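Local coordinates for protein EreC (Klebsiella pneumoniae, PDB 6XCQ) that probably hydrolyses the lactone ester of erythromycin and related macrolides, inactivating these antibiotics and so giving its bacterial host resistance, at residues 69-74 and 129-134; 77-82 and 302-307; 125-130 and 157-162. The protein carries 1 engineered substitution. One frame throughout, in Å; residues are numbered along the deposited sequence.

Interaction 1 (69-74 and 129-134)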
loop_
_atom_site.group_PDB
_atom_site.type_symbol
_atom_site.label_atom_id
_atom_site.label_comp_id
_atom_site.label_asym_id
_atom_site.label_seq_id
_atom_site.Cartn_x
_atom_site.Cartn_y
_atom_site.Cartn_z
ATOM N N ALA A 69 -9.533 2.250 7.590
ATOM C CA ALA A 69 -8.815 1.575 8.658
ATOM C C ALA A 69 -8.382 0.221 8.141
ATOM O O ALA A 69 -9.085 -0.397 7.338
ATOM C CB ALA A 69 -9.682 1.422 9.918
ATOM N N HIS A 70 -7.211 -0.222 8.575
ATOM C CA HIS A 70 -6.767 -1.551 8.192
ATOM C C HIS A 70 -7.624 -2.604 8.891
ATOM O O HIS A 70 -8.257 -2.339 9.921
ATOM C CB HIS A 70 -5.292 -1.758 8.563
ATOM C CG HIS A 70 -4.327 -0.955 7.737
ATOM N ND1 HIS A 70 -4.408 -0.869 6.364
ATOM C CD2 HIS A 70 -3.240 -0.229 8.095
ATOM C CE1 HIS A 70 -3.416 -0.122 5.910
ATOM N NE2 HIS A 70 -2.688 0.271 6.940
ATOM N N PHE A 71 -7.654 -3.805 8.299
ATOM C CA PHE A 71 -8.161 -5.016 8.958
ATOM C C PHE A 71 -9.680 -5.020 9.114
ATOM O O PHE A 71 -10.205 -5.629 10.051
ATOM C CB PHE A 71 -7.494 -5.226 10.322
ATOM C CG PHE A 71 -5.987 -5.077 10.286
ATOM C CD1 PHE A 71 -5.224 -5.867 9.442
ATOM C CD2 PHE A 71 -5.346 -4.144 11.080
ATOM C CE1 PHE A 71 -3.830 -5.744 9.403
ATOM C CE2 PHE A 71 -3.954 -4.005 11.039
ATOM C CZ PHE A 71 -3.203 -4.808 10.198
ATOM N N VAL A 72 -10.401 -4.396 8.186
ATOM C CA VAL A 72 -11.857 -4.267 8.256
ATOM C C VAL A 72 -12.484 -5.173 7.206
ATOM O O VAL A 72 -12.120 -5.109 6.027
ATOM C CB VAL A 72 -12.299 -2.809 8.046
ATOM C CG1 VAL A 72 -13.801 -2.732 7.937
ATOM C CG2 VAL A 72 -11.780 -1.904 9.164
ATOM N N ALA A 73 -13.447 -6.003 7.631
ATOM C CA ALA A 73 -14.071 -6.962 6.719
ATOM C C ALA A 73 -14.830 -6.256 5.604
ATOM O O ALA A 73 -14.735 -6.643 4.434
ATOM C CB ALA A 73 -15.018 -7.886 7.492
ATOM N N GLU A 74 -15.615 -5.225 5.955
ATOM C CA GLU A 74 -16.406 -4.523 4.947
ATOM C C GLU A 74 -15.529 -3.845 3.904
ATOM O O GLU A 74 -15.927 -3.731 2.741
ATOM C CB GLU A 74 -17.312 -3.477 5.612
ATOM C CG GLU A 74 -18.474 -4.062 6.414
ATOM C CD GLU A 74 -18.090 -4.411 7.840
ATOM O OE1 GLU A 74 -16.888 -4.337 8.187
ATOM O OE2 GLU A 74 -18.992 -4.755 8.625
ATOM N N PHE A 129 -0.506 -11.204 5.255
ATOM C CA PHE A 129 -1.680 -12.064 5.381
ATOM C C PHE A 129 -2.854 -11.327 6.035
ATOM O O PHE A 129 -3.990 -11.413 5.561
ATOM C CB PHE A 129 -1.295 -13.323 6.164
ATOM C CG PHE A 129 -2.406 -14.331 6.298
ATOM C CD1 PHE A 129 -2.655 -15.243 5.287
ATOM C CD2 PHE A 129 -3.197 -14.361 7.443
ATOM C CE1 PHE A 129 -3.676 -16.179 5.408
ATOM C CE2 PHE A 129 -4.220 -15.293 7.578
ATOM C CZ PHE A 129 -4.466 -16.197 6.562
ATOM N N SER A 130 -2.601 -10.577 7.111
ATOM C CA SER A 130 -3.695 -9.888 7.792
ATOM C C SER A 130 -4.187 -8.675 7.007
ATOM O O SER A 130 -5.384 -8.364 7.031
ATOM C CB SER A 130 -3.258 -9.459 9.191
ATOM O OG SER A 130 -2.827 -10.569 9.953
ATOM N N LEU A 131 -3.287 -7.973 6.320
ATOM C CA LEU A 131 -3.685 -6.781 5.572
ATOM C C LEU A 131 -4.508 -7.135 4.343
ATOM O O LEU A 131 -5.476 -6.435 4.015
ATOM C CB LEU A 131 -2.450 -5.991 5.141
ATOM C CG LEU A 131 -1.813 -5.091 6.197
ATOM C CD1 LEU A 131 -0.471 -4.634 5.677
ATOM C CD2 LEU A 131 -2.725 -3.906 6.481
ATOM N N TYR A 132 -4.130 -8.205 3.639
ATOM C CA TYR A 132 -4.704 -8.491 2.329
ATOM C C TYR A 132 -5.254 -9.903 2.164
ATOM O O TYR A 132 -5.781 -10.212 1.095
ATOM C CB TYR A 132 -3.652 -8.250 1.244
ATOM C CG TYR A 132 -3.187 -6.815 1.109
ATOM C CD1 TYR A 132 -4.040 -5.830 0.617
ATOM C CD2 TYR A 132 -1.871 -6.450 1.428
ATOM C CE1 TYR A 132 -3.602 -4.484 0.470
ATOM C CE2 TYR A 132 -1.433 -5.121 1.287
ATOM C CZ TYR A 132 -2.300 -4.152 0.797
ATOM O OH TYR A 132 -1.859 -2.855 0.646
ATOM N N GLY A 133 -5.173 -10.752 3.193
ATOM C CA GLY A 133 -5.514 -12.158 3.011
ATOM C C GLY A 133 -6.903 -12.370 2.451
ATOM O O GLY A 133 -7.112 -13.197 1.558
ATOM N N SER A 134 -7.872 -11.610 2.954
ATOM C CA SER A 134 -9.257 -11.811 2.550
ATOM C C SER A 134 -9.436 -11.506 1.063
ATOM O O SER A 134 -10.038 -12.292 0.319
ATOM C CB SER A 134 -10.150 -10.917 3.418
ATOM O OG SER A 134 -10.293 -11.505 4.707
HETATM O O HOH W 1 -6.573 -4.165 5.640
#
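His-70 and Phe-71 both set CG beside their own backbone N, anti to the carbonyl carbon (chi1 -70° and -47°), and these torsions bring the two rings to the side of Leu-131 and Ser-130 in helix 126-146. Leu-131 has the same first torsion, and its CD2 methyl touches both rings. The methyl lies over one face of the imidazole, offset toward the rim, in a CH-pi contact 3.7 Å from CD2 to the ring centroid of His-70 and 21° from the ring normal. The same CD2 stands 3.6 Å from CE1 of Phe-71. The phenyl ring takes a different approach to the helix: its CD1 edge meets Ser-130 O at 3.5 Å, close to the ring plane, and CE1 is 3.8 Å from Ser-130 CB. His-70 CB lies over one face of that ring, again nearer the rim than the centre. The backbone N of Phe-71 donates to a water at 2.9 Å, which lies 3.0 Å from Leu-131 O; this second half of the bridge is less certain, as other acceptors compete for the water's protons. ND1 of His-70 is hydrogen-bonded to Glu-67, which would restrict the turn of the imidazole, while His-306 meets the ring edge-to-face. The contact thus joins the loop just ahead of helix 73-90 to the first turns of helix 126-146, with Met-353 of strand 349-354 touching both aromatic side chains.

Interaction 2 (77-82 and 302-307); sequences LARASL and ILLAHN
Arg-79 and Leu-304 mark the closest approach of the two backbones, with their CA atoms 8.0 Å apart. Segment 77-82 is regular helix, its turns closed by bonds such as Ser-81 N to Leu-77 O at 3.1 Å. Segment 302-307 starts as extended strand and passes through an extended Ala-305 to His-306, which stands at the N-cap of the next short helix. The gap between helix and strand is bridged by one long side chain. Arg-79 places CG beside its backbone N (chi1 -78°) and then runs extended to NE, which carries the flat guanidinium across to the strand. There Leu-304 CB sits over the centre of one guanidinium face, 4.0 Å from CZ of Arg-79, and Leu-304 CD2 lies 4.1 Å from NE of Arg-79. The group's edge is directed at the backbone beyond: NH2 of Arg-79 is 2.9 Å from Ala-305 O, near the guanidinium plane. NE also makes a weak hydrogen bond to Gly-66 O and NH2 one to Leu-65 O; NH1 forms a long, weak ion pair with Glu-67. These several partners around a buried cation would favour a defined orientation of its plane. The side chain of His-306 sets off away from the helix; its ND1 caps Asn-308 N, and its NE2 is hydrogen-bonded to Gln-409. In this protein the arginine reaches over strand 301-304, which is inserted between the parallel strands 62-65 and 94-97. Helix 73-90 connects those two strands in a beta-alpha-beta crossover, and such a helix packed on a parallel part of the sheet is characteristic of a layered alpha/beta fold.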
loop_
_atom_site.group_PDB
_atom_site.type_symbol
_atom_site.label_atom_id
_atom_site.label_comp_id
_atom_site.label_asym_id
_atom_site.label_seq_id
_atom_site.Cartn_x
_atom_site.Cartn_y
_atom_site.Cartn_z
ATOM N N LEU A 77 -14.562 -6.458 1.354
ATOM C CA LEU A 77 -15.701 -6.726 0.484
ATOM C C LEU A 77 -15.861 -5.640 -0.575
ATOM O O LEU A 77 -16.025 -5.940 -1.766
ATOM C CB LEU A 77 -16.980 -6.852 1.317
ATOM C CG LEU A 77 -17.169 -8.215 1.973
ATOM C CD1 LEU A 77 -18.350 -8.188 2.952
ATOM C CD2 LEU A 77 -17.357 -9.308 0.910
ATOM N N ALA A 78 -15.838 -4.368 -0.155
ATOM C CA ALA A 78 -16.007 -3.275 -1.110
ATOM C C ALA A 78 -14.860 -3.235 -2.108
ATOM O O ALA A 78 -15.066 -2.902 -3.278
ATOM C CB ALA A 78 -16.119 -1.929 -0.389
ATOM N N ARG A 79 -13.641 -3.551 -1.663
ATOM C CA ARG A 79 -12.514 -3.579 -2.594
ATOM C C ARG A 79 -12.717 -4.639 -3.665
ATOM O O ARG A 79 -12.476 -4.386 -4.849
ATOM C CB ARG A 79 -11.205 -3.833 -1.851
ATOM C CG ARG A 79 -10.674 -2.618 -1.148
ATOM C CD ARG A 79 -9.418 -2.940 -0.382
ATOM N NE ARG A 79 -8.662 -1.722 -0.140
ATOM C CZ ARG A 79 -7.514 -1.672 0.521
ATOM N NH1 ARG A 79 -6.986 -2.782 1.021
ATOM N NH2 ARG A 79 -6.900 -0.505 0.680
ATOM N N ALA A 80 -13.168 -5.832 -3.269
ATOM C CA ALA A 80 -13.401 -6.884 -4.251
ATOM C C ALA A 80 -14.447 -6.453 -5.269
ATOM O O ALA A 80 -14.287 -6.688 -6.474
ATOM C CB ALA A 80 -13.823 -8.175 -3.553
ATOM N N SER A 81 -15.518 -5.802 -4.807
ATOM C CA SER A 81 -16.542 -5.342 -5.745
ATOM C C SER A 81 -15.983 -4.308 -6.718
ATOM O O SER A 81 -16.265 -4.353 -7.918
ATOM C CB SER A 81 -17.734 -4.762 -4.980
ATOM O OG SER A 81 -18.458 -5.809 -4.346
ATOM N N LEU A 82 -15.210 -3.348 -6.217
ATOM C CA LEU A 82 -14.711 -2.310 -7.102
ATOM C C LEU A 82 -13.600 -2.837 -8.008
ATOM O O LEU A 82 -13.408 -2.316 -9.108
ATOM C CB LEU A 82 -14.243 -1.118 -6.278
ATOM C CG LEU A 82 -15.445 -0.281 -5.830
ATOM C CD1 LEU A 82 -15.088 0.685 -4.722
ATOM C CD2 LEU A 82 -16.000 0.462 -7.035
ATOM N N ILE A 302 -4.695 -0.973 -10.175
ATOM C CA ILE A 302 -5.548 -0.665 -9.029
ATOM C C ILE A 302 -4.651 -0.700 -7.799
ATOM O O ILE A 302 -4.033 -1.733 -7.517
ATOM C CB ILE A 302 -6.688 -1.688 -8.899
ATOM C CG1 ILE A 302 -7.447 -1.852 -10.224
ATOM C CG2 ILE A 302 -7.622 -1.337 -7.751
ATOM C CD1 ILE A 302 -8.401 -3.088 -10.209
ATOM N N LEU A 303 -4.545 0.411 -7.069
ATOM C CA LEU A 303 -3.669 0.464 -5.896
ATOM C C LEU A 303 -4.505 0.218 -4.646
ATOM O O LEU A 303 -5.465 0.950 -4.392
ATOM C CB LEU A 303 -2.953 1.812 -5.783
ATOM C CG LEU A 303 -2.127 2.266 -6.984
ATOM C CD1 LEU A 303 -1.455 3.618 -6.659
ATOM C CD2 LEU A 303 -1.107 1.182 -7.326
ATOM N N LEU A 304 -4.138 -0.800 -3.866
ATOM C CA LEU A 304 -4.849 -1.137 -2.629
ATOM C C LEU A 304 -3.995 -0.605 -1.486
ATOM O O LEU A 304 -3.043 -1.252 -1.041
ATOM C CB LEU A 304 -5.075 -2.650 -2.523
ATOM C CG LEU A 304 -5.900 -3.353 -3.612
ATOM C CD1 LEU A 304 -6.207 -4.815 -3.211
ATOM C CD2 LEU A 304 -7.199 -2.588 -3.891
ATOM N N ALA A 305 -4.290 0.612 -1.043
ATOM C CA ALA A 305 -3.515 1.205 0.034
ATOM C C ALA A 305 -4.461 1.962 0.960
ATOM O O ALA A 305 -5.652 2.097 0.681
ATOM C CB ALA A 305 -2.408 2.111 -0.517
ATOM N N HIS A 306 -3.925 2.451 2.071
ATOM C CA HIS A 306 -4.743 3.175 3.042
ATOM C C HIS A 306 -5.216 4.500 2.439
ATOM O O HIS A 306 -4.557 5.058 1.552
ATOM C CB HIS A 306 -3.926 3.419 4.315
ATOM C CG HIS A 306 -4.749 3.739 5.530
ATOM N ND1 HIS A 306 -5.215 5.005 5.794
ATOM C CD2 HIS A 306 -5.163 2.962 6.562
ATOM C CE1 HIS A 306 -5.884 5.000 6.937
ATOM N NE2 HIS A 306 -5.863 3.774 7.427
ATOM N N ASN A 307 -6.383 4.992 2.906
ATOM C CA ASN A 307 -6.829 6.354 2.579
ATOM C C ASN A 307 -5.691 7.357 2.726
ATOM O O ASN A 307 -5.489 8.223 1.866
ATOM C CB ASN A 307 -7.984 6.804 3.489
ATOM C CG ASN A 307 -9.323 6.162 3.143
ATOM O OD1 ASN A 307 -9.427 5.322 2.248
ATOM N ND2 ASN A 307 -10.364 6.566 3.872
#

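Interaction 3 (125-130 and 157-162); sequences DPLTFS and LPNTLN
Thr-128 and Asn-159 are joined by a direct hydrogen bond: Asn-159 ND2 donates to Thr-128 OG1 at 2.7 Å, nearly straight (173°) and with the acceptor in the amide plane. Asn-159 CG lies between its backbone N and carbonyl carbon (chi1 57°), which turns the amide toward the helix. A water makes a second link, accepting from Thr-128 N at 2.9 Å and donating to Asn-159 OD1 at 2.6 Å. Thr-128 N belongs to the first turn of helix 126-146, where Asp-125 holds the N-cap position without a side-chain capping bond. Asn-159 itself rides on a type I beta turn from Pro-158 to Leu-161, closed by Leu-161 N to Pro-158 O at 2.7 Å and overlapped by an ST turn in which Asn-162 N donates to Thr-160 OG1. Both polar ends of the amide have further partners, ND2 on Glu-98 O and OD1 on Gln-103. Van der Waals contact comes from Leu-127, whose CD2 rests on the backbone O of Asn-159 (3.4 Å) and on its CB (3.9 Å), the side chains lying alongside and pointing opposite ways.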
loop_
_atom_site.group_PDB
_atom_site.type_symbol
_atom_site.label_atom_id
_atom_site.label_comp_id
_atom_site.label_asym_id
_atom_site.label_seq_id
_atom_site.Cartn_x
_atom_site.Cartn_y
_atom_site.Cartn_z
ATOM N N ASP A 125 3.696 -13.601 4.466
ATOM C CA ASP A 125 4.164 -13.333 5.810
ATOM C C ASP A 125 3.003 -12.837 6.660
ATOM O O ASP A 125 1.938 -12.499 6.137
ATOM C CB ASP A 125 5.318 -12.335 5.738
ATOM C CG ASP A 125 6.416 -12.802 4.784
ATOM O OD1 ASP A 125 6.971 -13.899 5.025
ATOM O OD2 ASP A 125 6.707 -12.096 3.782
ATOM N N PRO A 126 3.162 -12.814 7.991
ATOM C CA PRO A 126 2.009 -12.475 8.861
ATOM C C PRO A 126 1.332 -11.135 8.575
ATOM O O PRO A 126 0.098 -11.083 8.504
ATOM C CB PRO A 126 2.627 -12.510 10.263
ATOM C CG PRO A 126 3.730 -13.529 10.155
ATOM C CD PRO A 126 4.270 -13.432 8.752
ATOM N N LEU A 127 2.079 -10.038 8.443
ATOM C CA LEU A 127 1.403 -8.753 8.231
ATOM C C LEU A 127 0.696 -8.716 6.879
ATOM O O LEU A 127 -0.466 -8.286 6.789
ATOM C CB LEU A 127 2.395 -7.592 8.355
ATOM C CG LEU A 127 1.842 -6.192 8.082
ATOM C CD1 LEU A 127 0.779 -5.773 9.137
ATOM C CD2 LEU A 127 2.984 -5.180 8.031
ATOM N N THR A 128 1.375 -9.175 5.817
ATOM C CA THR A 128 0.741 -9.252 4.505
ATOM C C THR A 128 -0.541 -10.077 4.550
ATOM O O THR A 128 -1.562 -9.695 3.960
ATOM C CB THR A 128 1.720 -9.854 3.505
ATOM O OG1 THR A 128 2.866 -8.996 3.403
ATOM C CG2 THR A 128 1.054 -10.023 2.142
ATOM N N PHE A 129 -0.506 -11.204 5.255
ATOM C CA PHE A 129 -1.680 -12.064 5.381
ATOM C C PHE A 129 -2.854 -11.327 6.035
ATOM O O PHE A 129 -3.990 -11.413 5.561
ATOM C CB PHE A 129 -1.295 -13.323 6.164
ATOM C CG PHE A 129 -2.406 -14.331 6.298
ATOM C CD1 PHE A 129 -2.655 -15.243 5.287
ATOM C CD2 PHE A 129 -3.197 -14.361 7.443
ATOM C CE1 PHE A 129 -3.676 -16.179 5.408
ATOM C CE2 PHE A 129 -4.220 -15.293 7.578
ATOM C CZ PHE A 129 -4.466 -16.197 6.562
ATOM N N SER A 130 -2.601 -10.577 7.111
ATOM C CA SER A 130 -3.695 -9.888 7.792
ATOM C C SER A 130 -4.187 -8.675 7.007
ATOM O O SER A 130 -5.384 -8.364 7.031
ATOM C CB SER A 130 -3.258 -9.459 9.191
ATOM O OG SER A 130 -2.827 -10.569 9.953
ATOM N N LEU A 157 8.186 -0.815 0.127
ATOM C CA LEU A 157 9.277 -1.522 0.793
ATOM C C LEU A 157 8.763 -2.870 1.284
ATOM O O LEU A 157 7.542 -3.065 1.354
ATOM C CB LEU A 157 9.791 -0.695 1.967
ATOM C CG LEU A 157 10.118 0.746 1.594
ATOM C CD1 LEU A 157 10.352 1.567 2.843
ATOM C CD2 LEU A 157 11.349 0.765 0.684
ATOM N N PRO A 158 9.633 -3.819 1.645
ATOM C CA PRO A 158 9.143 -4.976 2.404
ATOM C C PRO A 158 8.356 -4.482 3.608
ATOM O O PRO A 158 8.863 -3.671 4.396
ATOM C CB PRO A 158 10.433 -5.717 2.800
ATOM C CG PRO A 158 11.503 -4.707 2.681
ATOM C CD PRO A 158 11.099 -3.864 1.500
ATOM N N ASN A 159 7.095 -4.905 3.738
ATOM C CA ASN A 159 6.308 -4.342 4.835
ATOM C C ASN A 159 6.794 -4.826 6.198
ATOM O O ASN A 159 6.247 -4.416 7.231
ATOM C CB ASN A 159 4.812 -4.619 4.630
ATOM C CG ASN A 159 4.480 -6.089 4.498
ATOM O OD1 ASN A 159 5.116 -6.947 5.099
ATOM N ND2 ASN A 159 3.440 -6.383 3.721
ATOM N N THR A 160 7.827 -5.667 6.209
ATOM C CA THR A 160 8.583 -6.026 7.402
ATOM C C THR A 160 9.730 -5.074 7.684
ATOM O O THR A 160 10.299 -5.136 8.781
ATOM C CB THR A 160 9.177 -7.429 7.247
ATOM O OG1 THR A 160 9.965 -7.453 6.053
ATOM C CG2 THR A 160 8.085 -8.491 7.152
ATOM N N LEU A 161 10.095 -4.220 6.709
ATOM C CA LEU A 161 11.355 -3.457 6.716
ATOM C C LEU A 161 12.561 -4.369 6.968
ATOM O O LEU A 161 13.591 -3.945 7.487
ATOM C CB LEU A 161 11.324 -2.291 7.720
ATOM C CG LEU A 161 10.183 -1.279 7.516
ATOM C CD1 LEU A 161 10.265 -0.087 8.500
ATOM C CD2 LEU A 161 10.147 -0.779 6.074
ATOM N N ASN A 162 12.463 -5.630 6.558
ATOM C CA ASN A 162 13.603 -6.528 6.649
ATOM C C ASN A 162 14.277 -6.574 5.282
ATOM O O ASN A 162 13.663 -7.065 4.323
ATOM C CB ASN A 162 13.150 -7.924 7.070
ATOM C CG ASN A 162 14.290 -8.936 7.102
ATOM O OD1 ASN A 162 15.433 -8.646 6.718
ATOM N ND2 ASN A 162 13.976 -10.141 7.565
HETATM O O HOH W 2 4.302 -9.340 5.873
#

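Interaction 2 is the fully buried contact, set against the central sheet; interactions 1 and 3 are partly buried and both use the first turns of helix 126-146, sharing Phe-129 and Ser-130. Their partners differ: the loop before helix 73-90 in interaction 1, the loop after strand 151-154 in interaction 3. Interactions 1 and 2 both draw on helix 73-90 and meet directly, through a probable hydrogen bond between Tyr-132 OH and Leu-304 O (2.6 Å). Interactions 2 and 3 stay about 8 Å apart at their nearest atoms. The chemistry shifts from aromatic and methyl packing in 1, to a buried guanidinium in 2, to amide, hydroxyl and water bonding in 3.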